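Local coordinates for Lmo0181 protein (Listeria monocytogenes serovar 1/2a, PDB 5F7V) that binds the cyclic glucan cycloalternan as the substrate-binding lipoprotein of an ABC transporter, and probably hands it on for uptake, at residues A[177-182]-A[368-372]; A[208-213]-A[382-386]; A[216-220]-A[374-378]. One frame throughout, in Å; residues are numbered along the deposited sequence.

Interaction 1 of 3, residues A[177-182]-A[368-372]. With GLC (alpha-D-glucopyranose), chain B.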
loop_
_atom_site.group_PDB
_atom_site.type_symbol
_atom_site.label_atom_id
_atom_site.label_comp_id
_atom_site.label_asym_id
_atom_site.label_seq_id
_atom_site.Cartn_x
_atom_site.Cartn_y
_atom_site.Cartn_z
ATOM N N VAL A 177 11.539 4.738 -5.207
ATOM C CA VAL A 177 12.794 4.459 -4.513
ATOM C C VAL A 177 12.631 4.980 -3.087
ATOM O O VAL A 177 13.093 6.059 -2.755
ATOM C CB VAL A 177 14.036 5.011 -5.232
ATOM C CG1 VAL A 177 15.282 4.432 -4.588
ATOM C CG2 VAL A 177 13.966 4.606 -6.698
ATOM N N THR A 178 11.932 4.186 -2.288
ATOM C CA THR A 178 11.479 4.546 -0.960
ATOM C C THR A 178 11.687 3.355 -0.032
ATOM O O THR A 178 11.882 2.237 -0.500
ATOM C CB THR A 178 9.975 4.896 -0.954
ATOM O OG1 THR A 178 9.275 3.697 -1.348
ATOM C CG2 THR A 178 9.663 6.079 -1.840
ATOM N N MET A 179 11.636 3.597 1.275
ATOM C CA MET A 179 11.691 2.498 2.232
ATOM C C MET A 179 10.588 1.491 1.973
ATOM O O MET A 179 10.820 0.284 2.061
ATOM C CB MET A 179 11.639 3.051 3.670
ATOM C CG MET A 179 11.601 1.939 4.699
ATOM S SD MET A 179 13.135 0.962 4.770
ATOM C CE MET A 179 13.829 1.660 6.248
ATOM N N ASN A 180 9.374 1.961 1.683
ATOM C CA ASN A 180 8.263 1.014 1.492
ATOM C C ASN A 180 8.491 0.140 0.287
ATOM O O ASN A 180 8.229 -1.067 0.336
ATOM C CB ASN A 180 6.926 1.736 1.341
ATOM C CG ASN A 180 5.945 1.400 2.430
ATOM O OD1 ASN A 180 6.311 1.263 3.610
ATOM N ND2 ASN A 180 4.686 1.255 2.042
ATOM N N GLU A 181 9.047 0.711 -0.779
ATOM C CA GLU A 181 9.321 -0.121 -1.955
ATOM C C GLU A 181 10.509 -1.039 -1.691
ATOM O O GLU A 181 10.588 -2.169 -2.168
ATOM C CB GLU A 181 9.588 0.764 -3.162
ATOM C CG GLU A 181 9.513 0.008 -4.481
ATOM C CD GLU A 181 8.100 -0.350 -4.913
ATOM O OE1 GLU A 181 7.081 0.085 -4.288
ATOM O OE2 GLU A 181 8.011 -1.066 -5.947
ATOM N N PHE A 182 11.468 -0.506 -0.938
ATOM C CA PHE A 182 12.753 -1.209 -0.799
ATOM C C PHE A 182 12.678 -2.457 0.028
ATOM O O PHE A 182 13.442 -3.367 -0.260
ATOM C CB PHE A 182 13.768 -0.263 -0.191
ATOM C CG PHE A 182 15.167 -0.811 -0.277
ATOM C CD1 PHE A 182 15.738 -1.048 -1.524
ATOM C CD2 PHE A 182 15.898 -1.123 0.843
ATOM C CE1 PHE A 182 17.005 -1.566 -1.657
ATOM C CE2 PHE A 182 17.169 -1.647 0.719
ATOM C CZ PHE A 182 17.704 -1.880 -0.530
ATOM N N THR A 368 15.181 7.432 5.648
ATOM C CA THR A 368 15.676 6.618 4.554
ATOM C C THR A 368 15.236 7.201 3.229
ATOM O O THR A 368 16.017 7.209 2.274
ATOM C CB THR A 368 15.202 5.169 4.691
ATOM O OG1 THR A 368 15.848 4.642 5.860
ATOM C CG2 THR A 368 15.554 4.294 3.534
ATOM N N ASN A 369 13.999 7.690 3.147
ATOM C CA ASN A 369 13.513 8.254 1.898
ATOM C C ASN A 369 14.301 9.481 1.503
ATOM O O ASN A 369 14.583 9.700 0.328
ATOM C CB ASN A 369 12.020 8.580 1.969
ATOM C CG ASN A 369 11.172 7.340 1.995
ATOM O OD1 ASN A 369 11.662 6.283 1.641
ATOM N ND2 ASN A 369 9.934 7.448 2.380
ATOM N N SER A 370 14.701 10.281 2.487
ATOM C CA SER A 370 15.533 11.451 2.188
ATOM C C SER A 370 16.894 10.966 1.647
ATOM O O SER A 370 17.390 11.532 0.674
ATOM C CB SER A 370 15.699 12.308 3.442
ATOM O OG SER A 370 16.645 13.346 3.249
ATOM N N GLU A 371 17.494 9.939 2.250
ATOM C CA GLU A 371 18.778 9.415 1.764
ATOM C C GLU A 371 18.644 8.885 0.345
ATOM O O GLU A 371 19.533 9.084 -0.470
ATOM C CB GLU A 371 19.305 8.329 2.693
ATOM C CG GLU A 371 19.731 8.889 4.045
ATOM C CD GLU A 371 20.773 9.987 3.983
ATOM O OE1 GLU A 371 21.831 9.698 3.370
ATOM O OE2 GLU A 371 20.552 11.131 4.448
ATOM N N PHE A 372 17.557 8.181 0.045
ATOM C CA PHE A 372 17.358 7.648 -1.287
ATOM C C PHE A 372 17.159 8.763 -2.308
ATOM O O PHE A 372 17.712 8.685 -3.402
ATOM C CB PHE A 372 16.183 6.680 -1.320
ATOM C CG PHE A 372 16.405 5.365 -0.639
ATOM C CD1 PHE A 372 17.611 4.974 -0.053
ATOM C CD2 PHE A 372 15.349 4.470 -0.571
ATOM C CE1 PHE A 372 17.760 3.749 0.548
ATOM C CE2 PHE A 372 15.480 3.253 0.053
ATOM C CZ PHE A 372 16.697 2.883 0.604
HETATM C C1 GLC B . 2.985 3.382 -0.349
HETATM C C2 GLC B . 2.994 4.488 -1.396
HETATM C C3 GLC B . 2.584 3.898 -2.746
HETATM C C4 GLC B . 3.515 2.753 -3.098
HETATM C C5 GLC B . 3.644 1.746 -1.945
HETATM C C6 GLC B . 4.760 0.715 -2.139
HETATM O O2 GLC B . 2.123 5.566 -1.014
HETATM O O3 GLC B . 2.694 4.961 -3.703
HETATM O O4 GLC B . 3.008 2.026 -4.230
HETATM O O5 GLC B . 3.920 2.362 -0.687
HETATM O O6 GLC B . 5.999 1.404 -2.272
HETATM O O HOH W 1 12.707 8.459 -1.501
HETATM O O HOH W 2 8.524 4.772 2.246
#
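A helix that binds sugar has its first amide satisfied from outside: Met-179 N donates to the side-chain OD1 of Asn-369 (2.7 Å, N-H...O angle 160°), an acceptor borrowed from a helix more than 180 residues further along the chain. The first amides of a helix have no i-4 carbonyl acceptor within the helix, and three different solutions appear here. Thr-178 is the N-cap, its OG1 accepting from Glu-181 N at 3.0 Å; Asn-369 OD1 accepts from Met-179 N; and a water joins Asn-180 N to Asn-369 ND2, 3.0 Å from each. A second water donates to Val-177 O (2.7 Å) and Asn-369 O (2.9 Å), linking the loop before the helix to helix 361-376. Beside this polar seam, Phe-372 directs its ring edge at the face of Phe-182 in a T-shaped stack, centroids 5.5 Å apart and planes at 75°, while Val-177 CG1 packs 4.0 Å from Phe-372 CD2. Helix 179-187 carries two residues of the glycan pocket: Asn-180 ND2 donates to O5 of a glucose unit (3.0 Å), and the O6 hydroxyl of that unit donates to Glu-181 OE1 (2.6 Å). Asn-180 is also held by Glu-77 and Trp-361. The helix thus faces cycloalternan while resting on helix 361-376, with Leu-212 of helix 206-220 and Leu-386 of helix 382-397 closing round the two phenylalanines.

Interaction 2 of 3, residues A[208-213]-A[382-386]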
loop_
_atom_site.group_PDB
_atom_site.type_symbol
_atom_site.label_atom_id
_atom_site.label_comp_id
_atom_site.label_asym_id
_atom_site.label_seq_id
_atom_site.Cartn_x
_atom_site.Cartn_y
_atom_site.Cartn_z
ATOM N N ASN A 208 21.569 -5.922 -0.727
ATOM C CA ASN A 208 20.700 -4.741 -0.686
ATOM C C ASN A 208 21.330 -3.581 -1.421
ATOM O O ASN A 208 20.625 -2.817 -2.077
ATOM C CB ASN A 208 20.393 -4.329 0.754
ATOM C CG ASN A 208 19.353 -5.231 1.389
ATOM O OD1 ASN A 208 18.974 -6.281 0.837
ATOM N ND2 ASN A 208 18.810 -4.773 2.524
ATOM N N VAL A 209 22.650 -3.416 -1.370
ATOM C CA VAL A 209 23.302 -2.404 -2.196
ATOM C C VAL A 209 23.004 -2.714 -3.637
ATOM O O VAL A 209 22.686 -1.804 -4.405
ATOM C CB VAL A 209 24.823 -2.361 -1.947
ATOM C CG1 VAL A 209 25.503 -1.394 -2.913
ATOM C CG2 VAL A 209 25.144 -1.998 -0.505
ATOM N N GLU A 210 23.093 -3.963 -4.066
ATOM C CA GLU A 210 22.791 -4.292 -5.466
ATOM C C GLU A 210 21.347 -3.986 -5.810
ATOM O O GLU A 210 21.024 -3.469 -6.881
ATOM C CB GLU A 210 23.114 -5.767 -5.682
ATOM C CG GLU A 210 23.031 -6.174 -7.152
ATOM C CD GLU A 210 23.424 -7.605 -7.444
ATOM O OE1 GLU A 210 23.364 -8.458 -6.530
ATOM O OE2 GLU A 210 23.877 -7.831 -8.603
ATOM N N ALA A 211 20.423 -4.301 -4.903
ATOM C CA ALA A 211 18.991 -4.055 -5.125
ATOM C C ALA A 211 18.687 -2.578 -5.272
ATOM O O ALA A 211 17.928 -2.158 -6.149
ATOM C CB ALA A 211 18.135 -4.664 -4.022
ATOM N N LEU A 212 19.262 -1.775 -4.374
ATOM C CA LEU A 212 19.060 -0.327 -4.483
ATOM C C LEU A 212 19.677 0.246 -5.728
ATOM O O LEU A 212 19.041 1.097 -6.362
ATOM C CB LEU A 212 19.605 0.374 -3.251
ATOM C CG LEU A 212 19.429 1.920 -3.206
ATOM C CD1 LEU A 212 17.985 2.315 -3.228
ATOM C CD2 LEU A 212 20.068 2.451 -1.943
ATOM N N THR A 213 20.864 -0.232 -6.066
ATOM C CA THR A 213 21.521 0.202 -7.288
ATOM C C THR A 213 20.703 -0.148 -8.517
ATOM O O THR A 213 20.636 0.665 -9.481
ATOM C CB THR A 213 22.944 -0.368 -7.360
ATOM O OG1 THR A 213 23.645 0.033 -6.178
ATOM C CG2 THR A 213 23.697 0.110 -8.623
ATOM N N PRO A 382 24.232 4.654 -3.600
ATOM C CA PRO A 382 23.486 3.614 -2.890
ATOM C C PRO A 382 24.172 3.137 -1.632
ATOM O O PRO A 382 23.492 3.015 -0.599
ATOM C CB PRO A 382 23.304 2.522 -3.966
ATOM C CG PRO A 382 23.299 3.264 -5.263
ATOM C CD PRO A 382 24.322 4.350 -5.043
ATOM N N GLU A 383 25.495 2.929 -1.667
ATOM C CA GLU A 383 26.160 2.430 -0.467
ATOM C C GLU A 383 26.066 3.468 0.651
ATOM O O GLU A 383 25.860 3.120 1.792
ATOM C CB GLU A 383 27.619 2.058 -0.740
ATOM C CG GLU A 383 28.440 1.778 0.501
ATOM C CD GLU A 383 27.912 0.765 1.460
ATOM O OE1 GLU A 383 28.135 0.902 2.686
ATOM O OE2 GLU A 383 27.278 -0.177 0.934
ATOM N N LYS A 384 26.259 4.751 0.351
ATOM C CA LYS A 384 26.206 5.750 1.422
ATOM C C LYS A 384 24.792 5.857 1.976
ATOM O O LYS A 384 24.594 5.973 3.194
ATOM C CB LYS A 384 26.682 7.115 0.940
ATOM C CG LYS A 384 28.195 7.145 0.739
ATOM C CD LYS A 384 28.678 8.551 0.387
ATOM C CE LYS A 384 28.159 9.029 -0.954
ATOM N NZ LYS A 384 28.855 10.273 -1.359
ATOM N N ALA A 385 23.788 5.801 1.128
ATOM C CA ALA A 385 22.426 5.864 1.579
ATOM C C ALA A 385 22.084 4.730 2.539
ATOM O O ALA A 385 21.407 4.963 3.535
ATOM C CB ALA A 385 21.462 5.846 0.400
ATOM N N LEU A 386 22.536 3.526 2.212
ATOM C CA LEU A 386 22.261 2.366 3.052
ATOM C C LEU A 386 23.067 2.393 4.332
ATOM O O LEU A 386 22.533 1.966 5.374
ATOM C CB LEU A 386 22.438 1.092 2.240
ATOM C CG LEU A 386 21.383 0.932 1.159
ATOM C CD1 LEU A 386 21.769 -0.203 0.257
ATOM C CD2 LEU A 386 19.977 0.719 1.713
#
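Two helical segments cross steeply here, their N-to-C directions 119° apart and their axes 9.4 Å distant at closest approach. The contact is a helix-helix crossing in a helical part of a periplasmic-binding-protein fold, between the N-terminal half of helix 206-220 and the first turn of helix 382-397. The CA atoms come nearest at Val-209 with Glu-383 and at Thr-213 with Pro-382, both 5.9 Å. Side chains do the joining, with no hydrogen bond between the segments. Leu-212 points straight across, and its CD2 lies 3.8 Å from Pro-382 CB, 3.7 Å from Leu-386 CG and 4.4 Å from Ala-385 CB. Leu-386 answers by running CD1 along the opposing backbone, 3.6 Å from Val-209 CA and 3.7 Å from Asn-208 O. Proline suits the start of a helix, where its missing amide hydrogen costs no bond, and here its CA-CB bond points toward the partner helix. The more exposed edge is closed by the Glu-383 side chain, whose OE2 reaches within 3.2 Å of Val-209 CG2. Inward, Phe-182 and Phe-372 pack on both leucines and join this crossing to the neighbouring helices. One turn on from Val-209, Thr-213 OG1 donates to Val-209 O of its own helix at 2.7 Å, with Pro-382 CB 3.3 Å from that same OG1.

Interaction 3 of 3, residues A[216-220]-A[374-378]; sequences TNEVT and KVLNG
This is a small, mainly apolar contact between two helix ends, joining the last turn of helix 206-220 to the C-terminal end of helix 361-376 in a helical part of the fold. Residues 216-220 and 374-376 are helical, with Thr-220 N bonded to Thr-216 O at 2.9 Å. The CA atoms come nearest at Thr-216 and Leu-376, 6.1 Å apart. No hydrogen bond crosses. Thr-216, chi1 near +62°, sets CG2 3.7 Å from Val-375 CG1 and 3.9 Å from Leu-376 CD2. Leu-376, in the mt rotamer, starts sideways, yet its CD2 reaches 3.8 Å from Val-219 CB. Val-219 and Val-375 are both t. Thr-220, chi1 near +69°, lays its CG2 over the carbonyls of the ending helix, 3.7 Å from both Val-375 O and Leu-376 O. Pro-382 and Ala-385 of the next helix pack on Val-375, and Pro-228 touches Leu-376. Beyond the contact the chain turns at Gly-378 (phi 80°, psi 26°), where a side chain would clash with the carbonyl oxygen of Asn-377, so glycine suits it. Positive phi with two backbone bonds into the last turn, among them Gly-378 N to Val-375 O (3.0 Å), makes this a Schellman motif, ending helix 361-376.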
loop_
_atom_site.group_PDB
_atom_site.type_symbol
_atom_site.label_atom_id
_atom_site.label_comp_id
_atom_site.label_asym_id
_atom_site.label_seq_id
_atom_site.Cartn_x
_atom_site.Cartn_y
_atom_site.Cartn_z
ATOM N N THR A 216 18.199 2.744 -8.504
ATOM C CA THR A 216 18.690 4.109 -8.734
ATOM C C THR A 216 19.354 4.252 -10.086
ATOM O O THR A 216 19.237 5.333 -10.692
ATOM C CB THR A 216 19.602 4.572 -7.599
ATOM O OG1 THR A 216 20.741 3.728 -7.519
ATOM C CG2 THR A 216 18.895 4.572 -6.250
ATOM N N ASN A 217 19.994 3.192 -10.587
ATOM C CA ASN A 217 20.614 3.311 -11.903
ATOM C C ASN A 217 19.589 3.533 -12.991
ATOM O O ASN A 217 19.935 4.166 -14.010
ATOM C CB ASN A 217 21.389 2.042 -12.239
ATOM C CG ASN A 217 22.795 2.003 -11.704
ATOM O OD1 ASN A 217 23.287 2.974 -11.177
ATOM N ND2 ASN A 217 23.452 0.884 -11.920
ATOM N N GLU A 218 18.359 3.053 -12.830
ATOM C CA GLU A 218 17.331 3.343 -13.837
ATOM C C GLU A 218 17.073 4.819 -13.976
ATOM O O GLU A 218 16.764 5.331 -15.060
ATOM C CB GLU A 218 16.036 2.650 -13.453
ATOM C CG GLU A 218 16.175 1.156 -13.615
ATOM C CD GLU A 218 14.891 0.389 -13.498
ATOM O OE1 GLU A 218 14.030 0.824 -12.708
ATOM O OE2 GLU A 218 14.837 -0.676 -14.175
ATOM N N VAL A 219 17.226 5.557 -12.885
ATOM C CA VAL A 219 17.033 7.006 -12.925
ATOM C C VAL A 219 18.316 7.725 -13.334
ATOM O O VAL A 219 18.265 8.627 -14.181
ATOM C CB VAL A 219 16.578 7.528 -11.540
ATOM C CG1 VAL A 219 16.610 9.052 -11.475
ATOM C CG2 VAL A 219 15.209 6.950 -11.237
ATOM N N THR A 220 19.465 7.398 -12.746
ATOM C CA THR A 220 20.675 8.216 -12.889
ATOM C C THR A 220 21.609 7.793 -14.014
ATOM O O THR A 220 22.419 8.635 -14.472
ATOM C CB THR A 220 21.477 8.244 -11.582
ATOM O OG1 THR A 220 22.020 6.942 -11.373
ATOM C CG2 THR A 220 20.609 8.683 -10.390
ATOM N N LYS A 374 18.459 11.654 -2.224
ATOM C CA LYS A 374 19.778 12.226 -2.494
ATOM C C LYS A 374 20.500 11.384 -3.535
ATOM O O LYS A 374 21.243 11.948 -4.336
ATOM C CB LYS A 374 20.651 12.323 -1.238
ATOM C CG LYS A 374 20.224 13.382 -0.238
ATOM C CD LYS A 374 21.043 13.292 1.034
ATOM C CE LYS A 374 20.497 14.124 2.164
ATOM N NZ LYS A 374 21.352 13.924 3.360
ATOM N N VAL A 375 20.362 10.061 -3.541
ATOM C CA VAL A 375 21.020 9.284 -4.605
ATOM C C VAL A 375 20.416 9.634 -5.948
ATOM O O VAL A 375 21.133 9.864 -6.916
ATOM C CB VAL A 375 20.854 7.780 -4.340
ATOM C CG1 VAL A 375 21.577 7.000 -5.430
ATOM C CG2 VAL A 375 21.331 7.412 -2.940
ATOM N N LEU A 376 19.105 9.724 -5.984
ATOM C CA LEU A 376 18.429 10.035 -7.270
ATOM C C LEU A 376 18.768 11.387 -7.835
ATOM O O LEU A 376 18.746 11.532 -9.048
ATOM C CB LEU A 376 16.908 9.932 -7.122
ATOM C CG LEU A 376 16.328 8.567 -6.725
ATOM C CD1 LEU A 376 14.825 8.697 -6.708
ATOM C CD2 LEU A 376 16.812 7.517 -7.706
ATOM N N ASN A 377 19.118 12.345 -6.969
ATOM C CA ASN A 377 19.457 13.693 -7.386
ATOM C C ASN A 377 20.945 13.861 -7.635
ATOM O O ASN A 377 21.390 14.955 -7.990
ATOM C CB ASN A 377 18.986 14.693 -6.331
ATOM C CG ASN A 377 17.479 14.819 -6.259
ATOM O OD1 ASN A 377 16.777 14.574 -7.231
ATOM N ND2 ASN A 377 16.976 15.274 -5.115
ATOM N N GLY A 378 21.731 12.801 -7.473
ATOM C CA GLY A 378 23.154 12.951 -7.703
ATOM C C GLY A 378 23.916 13.578 -6.571
ATOM O O GLY A 378 24.944 14.206 -6.816
#

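Overall arrangement
From the N terminus, the chain supplies one side of each contact in the order 177-182, 208-213, 216-220, then runs on through strands and further helices before returning with 368-372, 374-378 and 382-386. Interaction 1 closes first, interaction 3 next and interaction 2 last. The loop of interaction 3 therefore nests inside that of interaction 2, whereas interaction 1 crosses both. Two successive helices, 179-187 and 206-220, are thereby bound to two successive C-terminal helices, 361-376 and 382-397. The three contacts share one apolar core: Leu-212 meets Phe-182, Phe-372 and Val-177, and Ala-385 packs on Val-375. Only interaction 1 holds residues of the glycan pocket.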